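Local coordinates for protein dihydroneopterin aldolase (Burkholderia thailandensis, PDB 3V9O) that belongs to the dihydroneopterin aldolase family, adopts a tunnelling fold (T-fold) of an antiparallel sheet with two helices, is modelled as an assembly of four subunits and holds guanine in the crystal, at residues 28-33 with 77-82; 21-26 with 60-65; 122-125 with 129-132; 54-59 with 133-138; 83-88 with 98-103. All coordinates share one frame; numbering follows the deposited sequence. Where two conformers were deposited one is given.

Interaction 1: residues 28-33 with 77-82; sequences RNHEVY and LMKQSV
His30 on strand 22-34 meets Lys79 and Val82 on helix 76-87. The tight part is the carbon edge of the imidazole. Its CD2 atom lies 3.6 Å from Val82 CG1, and Val82 CB sits at the ring edge in plane. CG of His30 is anti to the backbone N (chi1 175°), which turns the ring toward the helix. The Lys79 chain crosses the histidine at about a right angle. Its CG makes an off-centre CH-pi contact, 4.2 Å from the centroid of the His30 ring. Val32 adds a looser touch, with its CG1 4.3 Å from Val82 CG1.

At NE2 the contact is looser and a water comes in. It lies in the ring plane, 2.6 Å from His30 NE2. It also gives a weak bond of 3.3 Å to Lys79 O. No direct hydrogen bond joins strand and helix here.

The second subunit holds the polar end of Lys79 and the other ring nitrogen. Its Asp126 forms a salt bridge with Lys79 NZ, and the backbone O of that Asp126 is hydrogen-bonded to His30 ND1. Both ring nitrogens therefore have polar partners while the carbon edge packs on valine. This combination should fix the rotation of the imidazole where the sheet runs on into the second subunit.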
# COMPACT_ATOMS: atom_id res chain seq x y z
N ARG A 28 -10.45 1.64 9.25
CA ARG A 28 -9.32 0.72 9.30
C ARG A 28 -9.46 -0.26 10.45
O ARG A 28 -9.62 0.14 11.61
CB ARG A 28 -7.97 1.47 9.44
CG ARG A 28 -6.80 0.52 9.35
CD ARG A 28 -5.43 1.13 9.02
NE ARG A 28 -4.97 1.95 10.13
CZ ARG A 28 -4.92 3.30 10.13
NH1 ARG A 28 -5.24 4.00 9.07
NH2 ARG A 28 -4.49 3.89 11.22
N ASN A 29 -9.35 -1.54 10.08
CA ASN A 29 -9.32 -2.68 11.06
C ASN A 29 -10.45 -2.60 12.07
O ASN A 29 -10.19 -2.48 13.30
CB ASN A 29 -7.97 -2.82 11.73
CG ASN A 29 -6.88 -3.12 10.72
OD1 ASN A 29 -7.13 -3.82 9.70
ND2 ASN A 29 -5.66 -2.66 11.00
N HIS A 30 -11.70 -2.68 11.58
CA HIS A 30 -12.83 -2.84 12.45
C HIS A 30 -12.93 -4.32 12.79
O HIS A 30 -13.17 -5.15 11.93
CB HIS A 30 -14.09 -2.36 11.72
CG HIS A 30 -15.35 -2.59 12.46
ND1 HIS A 30 -15.41 -2.64 13.83
CD2 HIS A 30 -16.63 -2.70 12.03
CE1 HIS A 30 -16.67 -2.82 14.22
NE2 HIS A 30 -17.42 -2.89 13.14
N GLU A 31 -12.76 -4.66 14.05
CA GLU A 31 -12.88 -6.06 14.49
C GLU A 31 -14.29 -6.33 15.01
O GLU A 31 -14.90 -5.53 15.71
CB GLU A 31 -11.84 -6.39 15.55
CG GLU A 31 -12.02 -5.77 16.89
CD GLU A 31 -11.19 -6.40 17.95
OE1 GLU A 31 -10.25 -7.19 17.66
OE2 GLU A 31 -11.47 -6.13 19.13
N VAL A 32 -14.74 -7.54 14.65
CA VAL A 32 -15.98 -8.07 15.20
C VAL A 32 -15.75 -9.52 15.59
O VAL A 32 -14.82 -10.20 15.09
CB VAL A 32 -17.15 -7.99 14.18
CG1 VAL A 32 -17.46 -6.52 13.78
CG2 VAL A 32 -16.92 -8.85 12.95
N TYR A 33 -16.59 -10.03 16.47
CA TYR A 33 -16.59 -11.42 16.83
C TYR A 33 -17.94 -11.97 16.39
O TYR A 33 -18.99 -11.38 16.72
CB TYR A 33 -16.39 -11.62 18.33
CG TYR A 33 -14.98 -11.26 18.80
CD1 TYR A 33 -14.69 -9.96 19.17
CD2 TYR A 33 -13.96 -12.22 18.84
CE1 TYR A 33 -13.40 -9.62 19.60
CE2 TYR A 33 -12.69 -11.89 19.27
CZ TYR A 33 -12.44 -10.59 19.65
OH TYR A 33 -11.14 -10.27 20.11
N LEU A 77 -21.66 5.71 8.82
CA LEU A 77 -22.35 4.74 8.00
C LEU A 77 -21.54 3.47 7.77
O LEU A 77 -22.14 2.38 7.68
CB LEU A 77 -22.73 5.40 6.69
CG LEU A 77 -23.29 4.53 5.59
CD1 LEU A 77 -24.79 4.46 5.85
CD2 LEU A 77 -22.94 5.13 4.20
N MET A 78 -20.21 3.55 7.73
CA MET A 78 -19.42 2.33 7.50
C MET A 78 -19.57 1.35 8.67
O MET A 78 -19.94 0.17 8.44
CB MET A 78 -17.96 2.68 7.26
CG MET A 78 -17.73 3.45 5.97
SD MET A 78 -16.03 3.85 5.62
CE MET A 78 -15.73 5.19 6.83
N LYS A 79 -19.31 1.78 9.91
CA LYS A 79 -19.44 0.87 11.03
C LYS A 79 -20.90 0.43 11.17
O LYS A 79 -21.14 -0.76 11.45
CB LYS A 79 -18.90 1.55 12.32
CG LYS A 79 -18.84 0.62 13.53
CD LYS A 79 -18.21 1.22 14.80
CE LYS A 79 -18.63 0.28 15.99
NZ LYS A 79 -18.12 0.61 17.29
N GLN A 80 -21.87 1.30 10.93
CA GLN A 80 -23.29 0.92 11.02
C GLN A 80 -23.64 -0.19 10.05
O GLN A 80 -24.40 -1.12 10.40
CB GLN A 80 -24.14 2.16 10.73
CG GLN A 80 -24.22 3.10 11.92
CD GLN A 80 -24.74 4.50 11.58
OE1 GLN A 80 -25.06 4.82 10.42
NE2 GLN A 80 -24.78 5.37 12.60
N SER A 81 -23.17 -0.07 8.82
CA SER A 81 -23.46 -1.10 7.84
C SER A 81 -22.81 -2.43 8.19
O SER A 81 -23.46 -3.48 8.02
CB SER A 81 -23.09 -0.64 6.44
OG SER A 81 -23.77 0.58 6.22
N VAL A 82 -21.57 -2.41 8.68
CA VAL A 82 -20.96 -3.68 9.11
C VAL A 82 -21.80 -4.25 10.23
O VAL A 82 -22.15 -5.45 10.20
CB VAL A 82 -19.54 -3.42 9.60
CG1 VAL A 82 -18.99 -4.73 10.22
CG2 VAL A 82 -18.69 -3.01 8.41
O HOH W 1 -19.96 -3.11 13.51

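Interaction 2: residues 21-26 with 60-65; sequences DCRRLY and ALTTPV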
# COMPACT_ATOMS: atom_id res chain seq x y z
N ASP A 21 -12.83 12.84 -8.75
CA ASP A 21 -13.61 13.92 -8.22
C ASP A 21 -14.20 13.52 -6.86
O ASP A 21 -15.14 14.16 -6.40
CB ASP A 21 -14.73 14.33 -9.20
CG ASP A 21 -15.65 13.16 -9.57
OD1 ASP A 21 -15.33 11.98 -9.27
OD2 ASP A 21 -16.70 13.43 -10.23
N CYS A 22 -13.62 12.50 -6.23
CA CYS A 22 -14.11 11.95 -4.97
C CYS A 22 -13.10 12.18 -3.82
O CYS A 22 -11.90 12.36 -4.05
CB CYS A 22 -14.33 10.44 -5.05
SG CYS A 22 -15.81 10.06 -6.03
N ARG A 23 -13.62 12.22 -2.62
CA ARG A 23 -12.79 11.95 -1.43
C ARG A 23 -13.00 10.53 -0.98
O ARG A 23 -13.98 9.86 -1.38
CB ARG A 23 -13.11 12.93 -0.29
CG ARG A 23 -14.47 12.72 0.35
CD ARG A 23 -14.65 13.67 1.58
NE ARG A 23 -14.86 15.10 1.23
CZ ARG A 23 -13.98 16.08 1.42
NH1 ARG A 23 -12.78 15.89 1.89
NH2 ARG A 23 -14.34 17.34 1.18
N ARG A 24 -12.07 10.04 -0.19
CA ARG A 24 -12.14 8.67 0.36
C ARG A 24 -12.39 8.74 1.84
O ARG A 24 -11.64 9.40 2.58
CB ARG A 24 -10.83 7.95 0.11
CG ARG A 24 -10.75 6.54 0.76
CD ARG A 24 -9.52 5.77 0.23
NE ARG A 24 -8.26 6.29 0.79
CZ ARG A 24 -7.62 5.76 1.84
NH1 ARG A 24 -8.11 4.69 2.47
NH2 ARG A 24 -6.47 6.30 2.27
N LEU A 25 -13.44 8.11 2.33
CA LEU A 25 -13.67 7.91 3.76
C LEU A 25 -13.22 6.49 4.04
O LEU A 25 -13.42 5.62 3.21
CB LEU A 25 -15.17 8.02 4.04
CG LEU A 25 -15.92 9.25 3.47
CD1 LEU A 25 -17.39 9.15 3.86
CD2 LEU A 25 -15.35 10.55 3.98
N TYR A 26 -12.58 6.26 5.18
CA TYR A 26 -12.04 4.92 5.42
C TYR A 26 -12.20 4.53 6.88
O TYR A 26 -12.06 5.31 7.81
CB TYR A 26 -10.59 4.80 4.91
CG TYR A 26 -9.57 5.70 5.56
CD1 TYR A 26 -8.87 5.29 6.71
CD2 TYR A 26 -9.25 6.94 4.98
CE1 TYR A 26 -7.88 6.08 7.25
CE2 TYR A 26 -8.27 7.73 5.52
CZ TYR A 26 -7.58 7.34 6.66
OH TYR A 26 -6.55 8.12 7.14
N ALA A 60 -18.14 17.18 -4.78
CA ALA A 60 -19.19 18.14 -4.99
C ALA A 60 -20.34 17.95 -4.02
O ALA A 60 -21.13 18.88 -3.78
CB ALA A 60 -19.69 18.09 -6.44
N LEU A 61 -20.45 16.75 -3.46
CA LEU A 61 -21.51 16.45 -2.51
C LEU A 61 -21.03 16.51 -1.07
O LEU A 61 -21.85 16.31 -0.16
CB LEU A 61 -22.11 15.05 -2.78
CG LEU A 61 -22.72 14.93 -4.18
CD1 LEU A 61 -23.23 13.48 -4.39
CD2 LEU A 61 -23.87 15.91 -4.40
N THR A 62 -19.74 16.72 -0.82
CA THR A 62 -19.19 16.51 0.55
C THR A 62 -18.14 17.52 0.90
O THR A 62 -17.20 17.21 1.64
CB THR A 62 -18.60 15.10 0.75
OG1 THR A 62 -17.48 14.92 -0.14
CG2 THR A 62 -19.66 14.02 0.51
N THR A 63 -18.25 18.73 0.38
CA THR A 63 -17.26 19.78 0.65
C THR A 63 -17.92 20.76 1.56
O THR A 63 -18.76 21.54 1.12
CB THR A 63 -16.70 20.44 -0.66
OG1 THR A 63 -15.96 19.42 -1.39
CG2 THR A 63 -15.71 21.58 -0.29
N PRO A 64 -17.59 20.72 2.87
CA PRO A 64 -18.23 21.63 3.80
C PRO A 64 -17.67 23.02 3.68
O PRO A 64 -16.43 23.23 3.62
CB PRO A 64 -17.89 21.04 5.18
CG PRO A 64 -16.52 20.38 4.93
CD PRO A 64 -16.63 19.81 3.52
N VAL A 65 -18.58 23.97 3.62
CA VAL A 65 -18.19 25.35 3.64
C VAL A 65 -18.65 26.02 4.92
O VAL A 65 -18.28 27.16 5.15
CB VAL A 65 -18.64 26.15 2.38
CG1 VAL A 65 -18.15 25.45 1.12
CG2 VAL A 65 -20.14 26.29 2.33
O HOH W 2 -17.10 15.87 -7.26
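Arg23 and Thr62 bury the most surface here, and they tie the first strand of the T-fold sheet to the loop that follows strand 47-58. Arg23 grips Thr62 side-on with two nitrogens. NE gives a hydrogen bond of 3.0 Å to Thr62 OG1, fairly straight at 153° and close to the guanidinium plane. NH2 reaches Thr62 O at 2.9 Å, but from above the carbonyl plane and with a bend. A weak bond from NE to the same carbonyl adds a little.

The bend of the arginine at chi3 (72°) turns the NE side of the group to the threonine. The arginine and threonine side chains run alongside one another in opposite senses. Thr62 OG1 is also bonded to Pro58 O, which should help set its position. Thr63 and Pro64 lie obliquely beside NH2, with Pro64 CD at 4.1 Å from Arg23 NH2.

The far side of the guanidinium serves the assembly. Arg23 NH1 forms a salt bridge with Asp99 of the second subunit, and a bound guanine lies about 6 Å from the arginine side chain. Just before the strand, a water donates to Asp21 O at 2.7 Å and accepts from Ala60 N at 3.0 Å.

Interaction 3: residues 122-125 with 129-132; sequences DAYP and AVGV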
# COMPACT_ATOMS: atom_id res chain seq x y z
N ASP A 122 -7.26 -15.70 12.47
CA ASP A 122 -6.97 -17.01 13.13
C ASP A 122 -7.27 -18.17 12.22
O ASP A 122 -7.29 -19.33 12.75
CB ASP A 122 -7.70 -17.14 14.46
CG ASP A 122 -7.40 -15.99 15.37
OD1 ASP A 122 -6.22 -15.59 15.44
OD2 ASP A 122 -8.34 -15.44 15.95
N ALA A 123 -7.44 -17.98 10.93
CA ALA A 123 -7.68 -19.13 10.05
C ALA A 123 -6.56 -20.17 10.10
O ALA A 123 -6.84 -21.39 10.13
CB ALA A 123 -7.90 -18.65 8.61
N TYR A 124 -5.31 -19.71 10.13
CA TYR A 124 -4.20 -20.65 10.08
C TYR A 124 -3.15 -20.22 11.09
O TYR A 124 -2.80 -19.02 11.14
CB TYR A 124 -3.51 -20.60 8.69
CG TYR A 124 -4.43 -20.72 7.48
CD1 TYR A 124 -5.19 -21.89 7.26
CD2 TYR A 124 -4.55 -19.66 6.58
CE1 TYR A 124 -6.04 -21.98 6.17
CE2 TYR A 124 -5.41 -19.77 5.46
CZ TYR A 124 -6.10 -20.91 5.27
OH TYR A 124 -6.86 -20.94 4.11
N PRO A 125 -2.54 -21.16 11.82
CA PRO A 125 -1.52 -20.78 12.84
C PRO A 125 -0.27 -20.11 12.25
O PRO A 125 0.39 -19.32 12.96
CB PRO A 125 -1.13 -22.12 13.44
CG PRO A 125 -2.39 -22.98 13.28
CD PRO A 125 -2.86 -22.60 11.85
N ALA A 129 -3.26 -13.68 8.21
CA ALA A 129 -4.71 -13.63 7.88
C ALA A 129 -5.01 -14.25 6.55
O ALA A 129 -4.08 -14.37 5.71
CB ALA A 129 -5.19 -12.17 7.84
N VAL A 130 -6.25 -14.64 6.32
CA VAL A 130 -6.71 -14.94 4.97
C VAL A 130 -8.01 -14.15 4.82
O VAL A 130 -8.83 -14.12 5.75
CB VAL A 130 -6.92 -16.49 4.78
CG1 VAL A 130 -8.05 -17.04 5.64
CG2 VAL A 130 -7.14 -16.84 3.29
N GLY A 131 -8.18 -13.57 3.65
CA GLY A 131 -9.31 -12.67 3.45
C GLY A 131 -9.77 -12.59 2.03
O GLY A 131 -9.27 -13.22 1.10
N VAL A 132 -10.85 -11.80 1.91
CA VAL A 132 -11.58 -11.56 0.66
C VAL A 132 -11.80 -10.06 0.48
O VAL A 132 -12.16 -9.38 1.47
CB VAL A 132 -12.95 -12.28 0.67
CG1 VAL A 132 -13.81 -11.90 -0.60
CG2 VAL A 132 -12.71 -13.81 0.83
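Val130 receives two side chains from the turn before its strand, Ala123 and Tyr124. The valine points at the turn. Its CG1 sits between the backbone N and the carbonyl carbon (chi1 66°), and this branch meets Ala123 CB at 3.4 Å. That is tighter than a usual van der Waals contact, so the methyls are pressed together.

Tyr124 comes in at a slant. It does not set out toward the strand, but its ring end comes nearer, with CG anti to the carbonyl carbon (chi1 -50°). CE2 is the ring atom that touches. It lies 3.7 Å from Val130 CB and 3.8 Å from Val130 CG1. Val130 CG2 is a little farther, 4.0 Å from Tyr124 CE2. The valine sits oblique to the ring. One ring face is taken by the neighbour in sequence, with Ala123 CB 4.0 Å above the plane and over the centre. The alanine methyl thus touches both the ring and the valine.

The tyrosine hydroxyl is bonded to Asp76 of the third subunit, which holds the outer end of the ring. On the strand, Val130 O accepts from NE2 of Gln94, a residue of the guanine pocket. Val130 also pairs by backbone with Lys120 across the hairpin. The arrangement is that of a beta-hairpin connection folded back on its second strand, beside a guanine site at a subunit interface.

Interaction 4: residues 54-59 with 133-138; sequences DLFVPL and EVFRIK
Two strands of the T-fold sheet that are not neighbours meet here through one aromatic pair. Strand 113-120 runs between them. Phe56 on strand 47-58 and Phe135 on strand 127-137 reach across it and touch over its width.

The planes differ by only 17°, yet one ring is displaced so far along the other that little of either faces its partner. The centroids are 5.5 Å apart. Contact is made by the outer atoms. Phe56 CE1 lies 3.4 Å from Phe135 CZ and 3.7 Å from Phe135 CE1. Phe56 CZ is 3.8 Å from Phe135 CZ. Each ring sits oblique to the touching atom of the other. The side chains themselves cross at about a right angle. Phe135 has CG anti to the backbone N (chi1 -155°), and this carries its ring end toward Phe56 although its CB does not point there.

Both phenylalanines are buried. Phe56 also packs on Ala113 of the middle strand and on Leu14. Leu14 of the third subunit covers part of Phe135. At the start of both segments, Asp54 and Glu133 bring like charges near each other, OD2 of Asp54 being 6.3 Å from OE2 of Glu133. Arg115 of the middle strand forms salt bridges with both, which would offset the repulsion. This is cross-strand packing over a central strand, on the face of the T-fold sheet away from its two helices.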
# COMPACT_ATOMS: atom_id res chain seq x y z
N ASP A 54 -13.46 1.30 2.44
CA ASP A 54 -13.14 2.59 1.79
C ASP A 54 -14.43 2.99 1.06
O ASP A 54 -15.02 2.23 0.29
CB ASP A 54 -12.02 2.52 0.78
CG ASP A 54 -10.69 2.20 1.36
OD1 ASP A 54 -10.21 2.88 2.26
OD2 ASP A 54 -10.06 1.26 0.85
N LEU A 55 -14.94 4.19 1.35
CA LEU A 55 -16.11 4.70 0.67
C LEU A 55 -15.69 5.90 -0.16
O LEU A 55 -15.06 6.84 0.38
CB LEU A 55 -17.13 5.06 1.78
CG LEU A 55 -18.58 5.13 1.51
CD1 LEU A 55 -19.03 3.72 1.04
CD2 LEU A 55 -19.26 5.46 2.84
N PHE A 56 -16.00 5.94 -1.45
CA PHE A 56 -15.65 7.07 -2.36
C PHE A 56 -16.88 7.90 -2.57
O PHE A 56 -17.88 7.37 -3.10
CB PHE A 56 -15.00 6.59 -3.65
CG PHE A 56 -13.72 5.82 -3.35
CD1 PHE A 56 -13.73 4.45 -3.04
CD2 PHE A 56 -12.53 6.54 -3.37
CE1 PHE A 56 -12.51 3.78 -2.70
CE2 PHE A 56 -11.34 5.88 -3.07
CZ PHE A 56 -11.35 4.53 -2.77
N VAL A 57 -16.84 9.15 -2.12
CA VAL A 57 -17.98 10.05 -2.21
C VAL A 57 -17.57 11.33 -2.98
O VAL A 57 -16.45 11.85 -2.75
CB VAL A 57 -18.54 10.36 -0.78
CG1 VAL A 57 -18.93 9.06 -0.10
CG2 VAL A 57 -17.50 11.05 0.10
N PRO A 58 -18.40 11.86 -3.86
CA PRO A 58 -17.98 13.02 -4.66
C PRO A 58 -17.66 14.24 -3.79
O PRO A 58 -18.40 14.53 -2.84
CB PRO A 58 -19.22 13.32 -5.53
CG PRO A 58 -19.84 11.94 -5.68
CD PRO A 58 -19.67 11.28 -4.35
N LEU A 59 -16.56 14.94 -4.10
CA LEU A 59 -16.29 16.24 -3.48
C LEU A 59 -17.46 17.18 -3.62
O LEU A 59 -17.76 17.95 -2.71
CB LEU A 59 -15.02 16.86 -4.10
CG LEU A 59 -13.75 16.02 -3.85
CD1 LEU A 59 -12.55 16.52 -4.65
CD2 LEU A 59 -13.40 16.00 -2.35
N GLU A 133 -11.63 -9.55 -0.73
CA GLU A 133 -11.84 -8.11 -0.97
C GLU A 133 -12.62 -7.93 -2.25
O GLU A 133 -12.39 -8.62 -3.26
CB GLU A 133 -10.49 -7.42 -1.08
CG GLU A 133 -10.61 -5.88 -1.39
CD GLU A 133 -9.27 -5.29 -1.57
OE1 GLU A 133 -8.71 -5.52 -2.64
OE2 GLU A 133 -8.75 -4.68 -0.62
N VAL A 134 -13.54 -6.96 -2.21
CA VAL A 134 -14.21 -6.49 -3.42
C VAL A 134 -14.07 -5.00 -3.59
O VAL A 134 -13.90 -4.28 -2.58
CB VAL A 134 -15.69 -6.82 -3.49
CG1 VAL A 134 -15.87 -8.37 -3.42
CG2 VAL A 134 -16.48 -6.18 -2.41
N PHE A 135 -14.14 -4.51 -4.80
CA PHE A 135 -14.09 -3.06 -5.11
C PHE A 135 -15.10 -2.83 -6.21
O PHE A 135 -14.94 -3.34 -7.32
CB PHE A 135 -12.66 -2.68 -5.57
CG PHE A 135 -12.27 -1.21 -5.37
CD1 PHE A 135 -13.19 -0.19 -5.41
CD2 PHE A 135 -10.93 -0.88 -5.11
CE1 PHE A 135 -12.78 1.18 -5.32
CE2 PHE A 135 -10.52 0.47 -4.94
CZ PHE A 135 -11.46 1.49 -5.04
N ARG A 136 -16.16 -2.15 -5.86
CA ARG A 136 -17.30 -1.92 -6.74
C ARG A 136 -17.44 -0.43 -7.04
O ARG A 136 -17.49 0.38 -6.13
CB ARG A 136 -18.58 -2.42 -6.07
CG ARG A 136 -18.70 -3.95 -5.86
CD ARG A 136 -18.81 -4.72 -7.19
NE ARG A 136 -17.47 -4.93 -7.73
CZ ARG A 136 -17.16 -5.07 -9.02
NH1 ARG A 136 -18.09 -5.04 -9.97
NH2 ARG A 136 -15.89 -5.24 -9.34
N ILE A 137 -17.54 -0.08 -8.32
CA ILE A 137 -17.73 1.31 -8.72
C ILE A 137 -19.01 1.44 -9.48
O ILE A 137 -19.28 0.64 -10.39
CB ILE A 137 -16.54 1.82 -9.62
CG1 ILE A 137 -15.20 1.67 -8.86
CG2 ILE A 137 -16.80 3.24 -10.07
CD1 ILE A 137 -14.01 2.23 -9.64
N LYS A 138 -19.83 2.44 -9.15
CA LYS A 138 -21.03 2.65 -9.95
C LYS A 138 -20.72 3.16 -11.36
O LYS A 138 -19.88 4.04 -11.52
CB LYS A 138 -21.91 3.67 -9.26
CG LYS A 138 -22.47 3.15 -8.01
CD LYS A 138 -23.49 4.14 -7.46
CE LYS A 138 -23.92 3.57 -6.10
NZ LYS A 138 -24.62 4.54 -5.30

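Interaction 5: residues 83-88 with 98-103; sequences AQCVAR and CDAIAA. With EDO (1,2-ethanediol), chain F.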
# COMPACT_ATOMS: atom_id res chain seq x y z
N ALA A 83 -22.19 -3.47 11.23
CA ALA A 83 -22.98 -4.01 12.33
C ALA A 83 -24.28 -4.62 11.86
O ALA A 83 -24.68 -5.72 12.35
CB ALA A 83 -23.31 -2.93 13.37
N GLN A 84 -24.96 -3.97 10.92
CA GLN A 84 -26.22 -4.49 10.44
C GLN A 84 -26.01 -5.85 9.76
O GLN A 84 -26.79 -6.77 9.95
CB GLN A 84 -26.85 -3.50 9.48
CG GLN A 84 -27.43 -2.29 10.19
CD GLN A 84 -27.69 -1.09 9.27
OE1 GLN A 84 -27.40 -1.10 8.06
NE2 GLN A 84 -28.26 -0.03 9.86
N CYS A 85 -24.97 -5.95 8.95
CA CYS A 85 -24.70 -7.20 8.25
C CYS A 85 -24.31 -8.34 9.18
O CYS A 85 -24.83 -9.47 9.04
CB CYS A 85 -23.64 -6.97 7.14
SG CYS A 85 -24.20 -5.94 5.79
N VAL A 86 -23.48 -8.04 10.15
CA VAL A 86 -23.03 -9.07 11.12
C VAL A 86 -24.23 -9.51 11.95
O VAL A 86 -24.37 -10.73 12.25
CB VAL A 86 -21.90 -8.47 11.99
CG1 VAL A 86 -21.57 -9.36 13.17
CG2 VAL A 86 -20.67 -8.24 11.17
N ALA A 87 -25.15 -8.60 12.27
CA ALA A 87 -26.27 -8.91 13.15
C ALA A 87 -27.31 -9.83 12.51
O ALA A 87 -28.17 -10.39 13.21
CB ALA A 87 -26.94 -7.60 13.60
N ARG A 88 -27.26 -9.98 11.19
CA ARG A 88 -28.19 -10.89 10.50
C ARG A 88 -27.93 -12.36 10.81
O ARG A 88 -28.80 -13.21 10.62
CB ARG A 88 -28.18 -10.68 8.99
CG ARG A 88 -28.61 -9.28 8.56
CD ARG A 88 -28.47 -9.13 7.06
NE ARG A 88 -28.53 -7.73 6.63
CZ ARG A 88 -27.91 -7.27 5.55
NH1 ARG A 88 -27.19 -8.08 4.80
NH2 ARG A 88 -28.01 -5.99 5.21
N CYS A 98 -18.66 -10.06 3.04
CA CYS A 98 -18.04 -8.99 2.32
C CYS A 98 -18.98 -8.39 1.27
O CYS A 98 -19.06 -7.16 1.17
CB CYS A 98 -16.77 -9.56 1.67
SG CYS A 98 -15.68 -8.31 0.95
N ASP A 99 -19.62 -9.24 0.51
CA ASP A 99 -20.52 -8.79 -0.54
C ASP A 99 -21.71 -8.05 0.08
O ASP A 99 -22.18 -7.03 -0.51
CB ASP A 99 -21.05 -9.97 -1.33
CG ASP A 99 -19.99 -10.67 -2.21
OD1 ASP A 99 -18.84 -10.20 -2.34
OD2 ASP A 99 -20.37 -11.73 -2.77
N ALA A 100 -22.22 -8.49 1.24
CA ALA A 100 -23.36 -7.84 1.86
C ALA A 100 -22.99 -6.45 2.35
O ALA A 100 -23.80 -5.52 2.18
CB ALA A 100 -23.92 -8.69 3.01
N ILE A 101 -21.79 -6.25 2.89
CA ILE A 101 -21.37 -4.96 3.37
C ILE A 101 -21.22 -4.05 2.16
O ILE A 101 -21.70 -2.88 2.19
CB ILE A 101 -20.04 -5.06 4.12
CG1 ILE A 101 -20.27 -5.80 5.45
CG2 ILE A 101 -19.49 -3.64 4.47
CD1 ILE A 101 -18.91 -6.32 6.03
N ALA A 102 -20.58 -4.55 1.10
CA ALA A 102 -20.44 -3.70 -0.09
C ALA A 102 -21.79 -3.30 -0.68
O ALA A 102 -21.96 -2.11 -1.04
CB ALA A 102 -19.58 -4.40 -1.16
N ALA A 103 -22.74 -4.22 -0.78
CA ALA A 103 -24.05 -3.88 -1.35
C ALA A 103 -24.77 -2.85 -0.47
O ALA A 103 -25.40 -1.89 -1.01
CB ALA A 103 -24.90 -5.12 -1.53
C1 EDO F . -25.74 -12.00 4.97
O1 EDO F . -26.69 -11.19 4.28
C2 EDO F . -24.79 -11.08 5.72
O2 EDO F . -25.51 -9.87 6.07
O HOH W 3 -26.61 -6.09 2.35
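Cys85 on helix 76-87 packs against Ala100 and Ile101 on helix 94-106. The apolar contacts centre on its sulfur. Cys85 SG lies 3.9 Å from both Ala100 CB and Ile101 CG1. It also rests near the helix backbone, 3.7 Å from Ala100 O. SG is anti to the carbonyl carbon (chi1 -67°), which directs it at the second helix. At the margin, Arg88 NH1 comes to 3.8 Å from Ala100 CB.

A water makes the polar link between the segments. It accepts from Arg88 NH2 at 3.2 Å and donates to Ala100 O at 2.9 Å. It lies at the guanidinium edge, in plane.

A 1,2-ethanediol, probably from the crystallisation liquor, lies at the same margin. It bonds to segment 83-88 and rests on Ala100 CB. Its O2 donates to Cys85 O at 3.1 Å. Its O1 lies in the guanidinium plane and accepts from Arg88 NH1 at 145°. The bond from NH1 to O2 is weak and bent.

Deeper in, Ile101 reaches Val116 of strand 113-120, so the pair is seated on the sheet. With Cys85 and Ala100 at the contact the helices come close, the CA atoms of Cys85 and Ile101 being 6.3 Å apart. This is the two-helix layer that packs on the T-fold sheet.

Overall arrangement
Interactions 1 and 5 share helix 76-87, with centres 9 Å apart, and Val82 CG2 touches Ile101 CG2 at 4.1 Å. Interactions 2 and 4 touch where strands 22-34 and 47-58 lie side by side, through a salt bridge of 2.8 Å from Arg24 NH1 to Asp54 OD1. Interaction 3 adjoins interaction 4 on strand 127-137. Interactions 2 and 3 lie on opposite sides of the chain's centre, their centres 33 Å apart, yet the side chains of Arg23 and Tyr124 each lie about 6 Å from a bound guanine. Both sites border subunit interfaces. Asp99 of interaction 5 binds Arg23 of the third subunit, so the helix layer reaches the neighbouring copy of interaction 2.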